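Local coordinates for histidinol-phosphate aminotransferase (PDB 3FTB), which probably transfers amino groups in a pyridoxal 5'-phosphate-dependent transamination, at residues F98-Y111 and D144-P156. Residues are numbered along the deposited sequence; the frame is centred on the assembly and turned at random.
Sequences FEKILIIVPSYAEY and DVDSVIIGNPNNP. With PO4 (phosphate ion), chain F.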
# COMPACT_ATOMS: atom_id res chain seq x y z
N PHE A 98 -20.39 4.84 -1.26
CA PHE A 98 -21.76 5.10 -1.72
C PHE A 98 -22.45 3.87 -2.27
O PHE A 98 -21.79 2.88 -2.61
CB PHE A 98 -21.77 6.23 -2.74
CG PHE A 98 -20.90 7.37 -2.35
CD1 PHE A 98 -21.31 8.25 -1.37
CD2 PHE A 98 -19.65 7.54 -2.92
CE1 PHE A 98 -20.50 9.30 -0.99
CE2 PHE A 98 -18.84 8.58 -2.55
CZ PHE A 98 -19.26 9.47 -1.57
N GLU A 99 -23.77 3.94 -2.35
CA GLU A 99 -24.58 2.82 -2.85
C GLU A 99 -25.11 3.06 -4.27
O GLU A 99 -25.83 2.23 -4.83
CB GLU A 99 -25.71 2.47 -1.85
CG GLU A 99 -26.66 3.63 -1.49
CD GLU A 99 -27.73 3.25 -0.46
OE1 GLU A 99 -28.62 4.10 -0.15
OE2 GLU A 99 -27.69 2.11 0.05
N LYS A 100 -24.74 4.19 -4.87
CA LYS A 100 -25.11 4.51 -6.24
C LYS A 100 -24.33 5.70 -6.79
O LYS A 100 -24.24 6.75 -6.14
CB LYS A 100 -26.60 4.79 -6.34
CG LYS A 100 -27.12 4.89 -7.75
CD LYS A 100 -28.63 4.99 -7.71
CE LYS A 100 -29.25 4.85 -9.07
NZ LYS A 100 -30.73 4.90 -8.93
N ILE A 101 -23.78 5.56 -7.99
CA ILE A 101 -22.96 6.61 -8.57
C ILE A 101 -23.30 6.88 -10.04
O ILE A 101 -23.66 5.98 -10.79
CB ILE A 101 -21.45 6.28 -8.45
CG1 ILE A 101 -20.61 7.56 -8.52
CG2 ILE A 101 -21.05 5.30 -9.53
CD1 ILE A 101 -19.15 7.39 -8.05
N LEU A 102 -23.20 8.15 -10.44
CA LEU A 102 -23.24 8.52 -11.85
C LEU A 102 -21.82 8.54 -12.39
O LEU A 102 -20.98 9.32 -11.93
CB LEU A 102 -23.86 9.92 -12.00
CG LEU A 102 -24.05 10.50 -13.40
CD1 LEU A 102 -25.28 9.91 -14.00
CD2 LEU A 102 -24.18 12.01 -13.30
N ILE A 103 -21.53 7.67 -13.36
CA ILE A 103 -20.22 7.66 -13.99
C ILE A 103 -20.33 8.31 -15.36
O ILE A 103 -21.11 7.88 -16.20
CB ILE A 103 -19.61 6.25 -14.11
CG1 ILE A 103 -19.74 5.50 -12.79
CG2 ILE A 103 -18.14 6.35 -14.50
CD1 ILE A 103 -19.16 4.10 -12.80
N ILE A 104 -19.57 9.39 -15.55
CA ILE A 104 -19.50 10.04 -16.84
C ILE A 104 -18.57 9.20 -17.70
O ILE A 104 -17.47 8.85 -17.28
CB ILE A 104 -18.96 11.48 -16.74
CG1 ILE A 104 -20.08 12.44 -16.33
CG2 ILE A 104 -18.40 11.93 -18.10
CD1 ILE A 104 -20.93 11.94 -15.19
N VAL A 105 -19.02 8.89 -18.91
CA VAL A 105 -18.37 7.88 -19.72
C VAL A 105 -18.51 8.28 -21.20
O VAL A 105 -19.49 8.93 -21.57
CB VAL A 105 -19.01 6.51 -19.41
CG1 VAL A 105 -20.32 6.34 -20.19
CG2 VAL A 105 -18.04 5.38 -19.67
N PRO A 106 -17.52 7.94 -22.06
CA PRO A 106 -16.29 7.17 -21.79
C PRO A 106 -15.52 7.69 -20.57
O PRO A 106 -15.61 8.89 -20.26
CB PRO A 106 -15.45 7.39 -23.06
CG PRO A 106 -16.42 7.78 -24.09
CD PRO A 106 -17.53 8.49 -23.43
N SER A 107 -14.81 6.80 -19.88
CA SER A 107 -13.91 7.22 -18.80
C SER A 107 -12.97 6.09 -18.37
O SER A 107 -13.11 4.95 -18.81
CB SER A 107 -14.72 7.69 -17.59
OG SER A 107 -15.47 6.62 -17.05
N TYR A 108 -12.02 6.42 -17.52
CA TYR A 108 -11.07 5.44 -16.98
C TYR A 108 -11.79 4.22 -16.41
O TYR A 108 -12.64 4.35 -15.51
CB TYR A 108 -10.24 6.14 -15.91
CG TYR A 108 -9.10 5.36 -15.33
CD1 TYR A 108 -8.15 4.76 -16.14
CD2 TYR A 108 -8.94 5.26 -13.95
CE1 TYR A 108 -7.09 4.05 -15.59
CE2 TYR A 108 -7.87 4.56 -13.39
CZ TYR A 108 -6.95 3.95 -14.22
OH TYR A 108 -5.90 3.26 -13.67
N ALA A 109 -11.46 3.05 -16.94
CA ALA A 109 -12.10 1.78 -16.59
C ALA A 109 -12.32 1.58 -15.10
O ALA A 109 -13.35 1.04 -14.70
CB ALA A 109 -11.31 0.62 -17.16
N GLU A 110 -11.35 1.99 -14.29
CA GLU A 110 -11.38 1.78 -12.84
C GLU A 110 -12.59 2.37 -12.08
O GLU A 110 -12.93 1.89 -10.99
CB GLU A 110 -10.06 2.24 -12.18
CG GLU A 110 -10.19 2.54 -10.67
CD GLU A 110 -8.87 2.56 -9.90
OE1 GLU A 110 -7.93 3.28 -10.32
OE2 GLU A 110 -8.77 1.88 -8.85
N TYR A 111 -13.24 3.40 -12.61
CA TYR A 111 -14.40 3.92 -11.90
C TYR A 111 -15.46 2.82 -11.73
O TYR A 111 -15.87 2.53 -10.61
CB TYR A 111 -15.01 5.16 -12.58
CG TYR A 111 -14.04 6.28 -12.91
CD1 TYR A 111 -12.83 6.40 -12.23
CD2 TYR A 111 -14.35 7.22 -13.87
CE1 TYR A 111 -11.94 7.42 -12.53
CE2 TYR A 111 -13.45 8.25 -14.18
CZ TYR A 111 -12.25 8.34 -13.50
OH TYR A 111 -11.36 9.35 -13.79
N ASP A 144 -30.93 11.09 -8.76
CA ASP A 144 -31.02 9.64 -8.95
C ASP A 144 -29.90 8.89 -8.24
O ASP A 144 -29.97 7.67 -8.05
CB ASP A 144 -30.99 9.31 -10.45
CG ASP A 144 -32.36 9.38 -11.11
OD1 ASP A 144 -32.43 9.74 -12.31
OD2 ASP A 144 -33.36 9.07 -10.42
N VAL A 145 -28.86 9.61 -7.84
CA VAL A 145 -27.65 8.99 -7.32
C VAL A 145 -27.20 9.61 -6.00
O VAL A 145 -27.74 10.62 -5.56
CB VAL A 145 -26.49 9.13 -8.34
CG1 VAL A 145 -26.73 8.23 -9.55
CG2 VAL A 145 -26.37 10.57 -8.79
N ASP A 146 -26.20 8.98 -5.38
CA ASP A 146 -25.63 9.47 -4.13
C ASP A 146 -24.35 10.25 -4.42
O ASP A 146 -23.88 11.02 -3.58
CB ASP A 146 -25.31 8.30 -3.21
CG ASP A 146 -26.45 7.31 -3.13
OD1 ASP A 146 -27.58 7.73 -2.81
OD2 ASP A 146 -26.21 6.11 -3.40
N SER A 147 -23.80 10.03 -5.61
CA SER A 147 -22.51 10.60 -5.98
C SER A 147 -22.25 10.63 -7.50
O SER A 147 -22.93 9.97 -8.28
CB SER A 147 -21.39 9.83 -5.28
OG SER A 147 -21.45 8.46 -5.61
N VAL A 148 -21.24 11.41 -7.89
CA VAL A 148 -20.78 11.50 -9.27
C VAL A 148 -19.27 11.36 -9.23
O VAL A 148 -18.63 11.81 -8.28
CB VAL A 148 -21.12 12.87 -9.91
CG1 VAL A 148 -20.58 12.94 -11.36
CG2 VAL A 148 -22.62 13.14 -9.89
N ILE A 149 -18.69 10.70 -10.23
CA ILE A 149 -17.24 10.71 -10.44
C ILE A 149 -16.95 11.10 -11.89
O ILE A 149 -17.51 10.53 -12.84
CB ILE A 149 -16.54 9.37 -10.05
CG1 ILE A 149 -15.02 9.47 -10.24
CG2 ILE A 149 -17.12 8.19 -10.84
CD1 ILE A 149 -14.23 8.45 -9.45
N ILE A 150 -16.07 12.07 -12.06
CA ILE A 150 -15.83 12.68 -13.36
C ILE A 150 -14.35 13.06 -13.45
O ILE A 150 -13.78 13.57 -12.51
CB ILE A 150 -16.75 13.90 -13.55
CG1 ILE A 150 -16.65 14.46 -14.97
CG2 ILE A 150 -16.43 14.99 -12.53
CD1 ILE A 150 -17.62 15.60 -15.22
N GLY A 151 -13.71 12.77 -14.58
CA GLY A 151 -12.30 13.07 -14.75
C GLY A 151 -12.04 14.50 -15.19
O GLY A 151 -12.78 15.07 -15.99
N ASN A 152 -10.97 15.08 -14.66
CA ASN A 152 -10.56 16.42 -15.03
C ASN A 152 -9.05 16.52 -15.09
O ASN A 152 -8.42 16.80 -14.07
CB ASN A 152 -11.04 17.42 -13.98
CG ASN A 152 -10.82 18.86 -14.42
OD1 ASN A 152 -10.79 19.16 -15.62
ND2 ASN A 152 -10.66 19.76 -13.46
N PRO A 153 -8.46 16.32 -16.29
CA PRO A 153 -9.15 16.01 -17.55
C PRO A 153 -9.50 14.53 -17.68
O PRO A 153 -8.89 13.69 -17.03
CB PRO A 153 -8.12 16.41 -18.63
CG PRO A 153 -6.85 16.69 -17.93
CD PRO A 153 -7.00 16.39 -16.48
N ASN A 154 -10.47 14.22 -18.51
CA ASN A 154 -10.91 12.83 -18.66
C ASN A 154 -10.13 11.97 -19.66
O ASN A 154 -9.93 12.34 -20.81
CB ASN A 154 -12.40 12.78 -19.01
CG ASN A 154 -13.00 11.41 -18.80
OD1 ASN A 154 -12.90 10.83 -17.72
ND2 ASN A 154 -13.64 10.88 -19.84
N ASN A 155 -9.70 10.80 -19.18
CA ASN A 155 -9.15 9.73 -19.99
C ASN A 155 -10.33 8.94 -20.60
O ASN A 155 -11.16 8.42 -19.86
CB ASN A 155 -8.31 8.85 -19.07
CG ASN A 155 -7.97 7.48 -19.68
OD1 ASN A 155 -8.12 7.26 -20.88
ND2 ASN A 155 -7.51 6.57 -18.83
N PRO A 156 -10.39 8.79 -21.94
CA PRO A 156 -9.41 8.95 -23.03
C PRO A 156 -9.43 10.26 -23.83
O PRO A 156 -8.53 10.45 -24.64
CB PRO A 156 -9.82 7.84 -24.01
CG PRO A 156 -11.31 7.49 -23.64
CD PRO A 156 -11.70 8.35 -22.47
P PO4 F . -5.56 3.42 -19.08
O1 PO4 F . -5.03 2.96 -17.73
O2 PO4 F . -7.01 3.03 -19.22
O3 PO4 F . -5.42 4.92 -19.17
O4 PO4 F . -4.74 2.77 -20.18
O HOH W 1 -32.13 6.44 -7.26
O HOH W 2 -10.55 9.29 -16.46
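With CG1 swung opposite the backbone N (chi1 -178°), Ile149 sends CD1 over one face of the Tyr111 ring, 4.1 Å from its centroid, a CH-pi contact; CG2 on its other branch meets Ile101 CD1 at 3.5 Å. Tyr111 CG sits beside its own backbone N (chi1 -51°), which lays the ring on Ile149; tyrosine suits the place, offering a broad apolar face and a hydroxyl that bonds beyond it. That OH accepts from a water also donating to Asn154 OD1, and is hydrogen-bonded to Asp183. Between the parallel strands, Leu102 N donates to Ser147 O (2.8 Å, nearly straight at 171°), and Leu102 O receives Ile149 N. The splayed end leaves Ile104 N and Ile149 O, 3.6 Å apart, buried without partners. On the face opposite Ile149, Leu102 CD2 lies 3.9 Å from Val148 CG2, branched aliphatics suiting burial. Asn154 ND2 hydrogen-bonds to Pro106 O (2.8 Å) from above the carbonyl plane and also to Asn157 OD1, one amide serving two acceptors. Asn155 ND2 bonds weakly to a phosphate, probably from the crystallisation liquor, also held by Arg338 and Arg324. In the seven-stranded sheet, 121-126 lies beside 100-105 and 179-183 beside 147-151; helix 87-95 packs on Ile101 and Ile149.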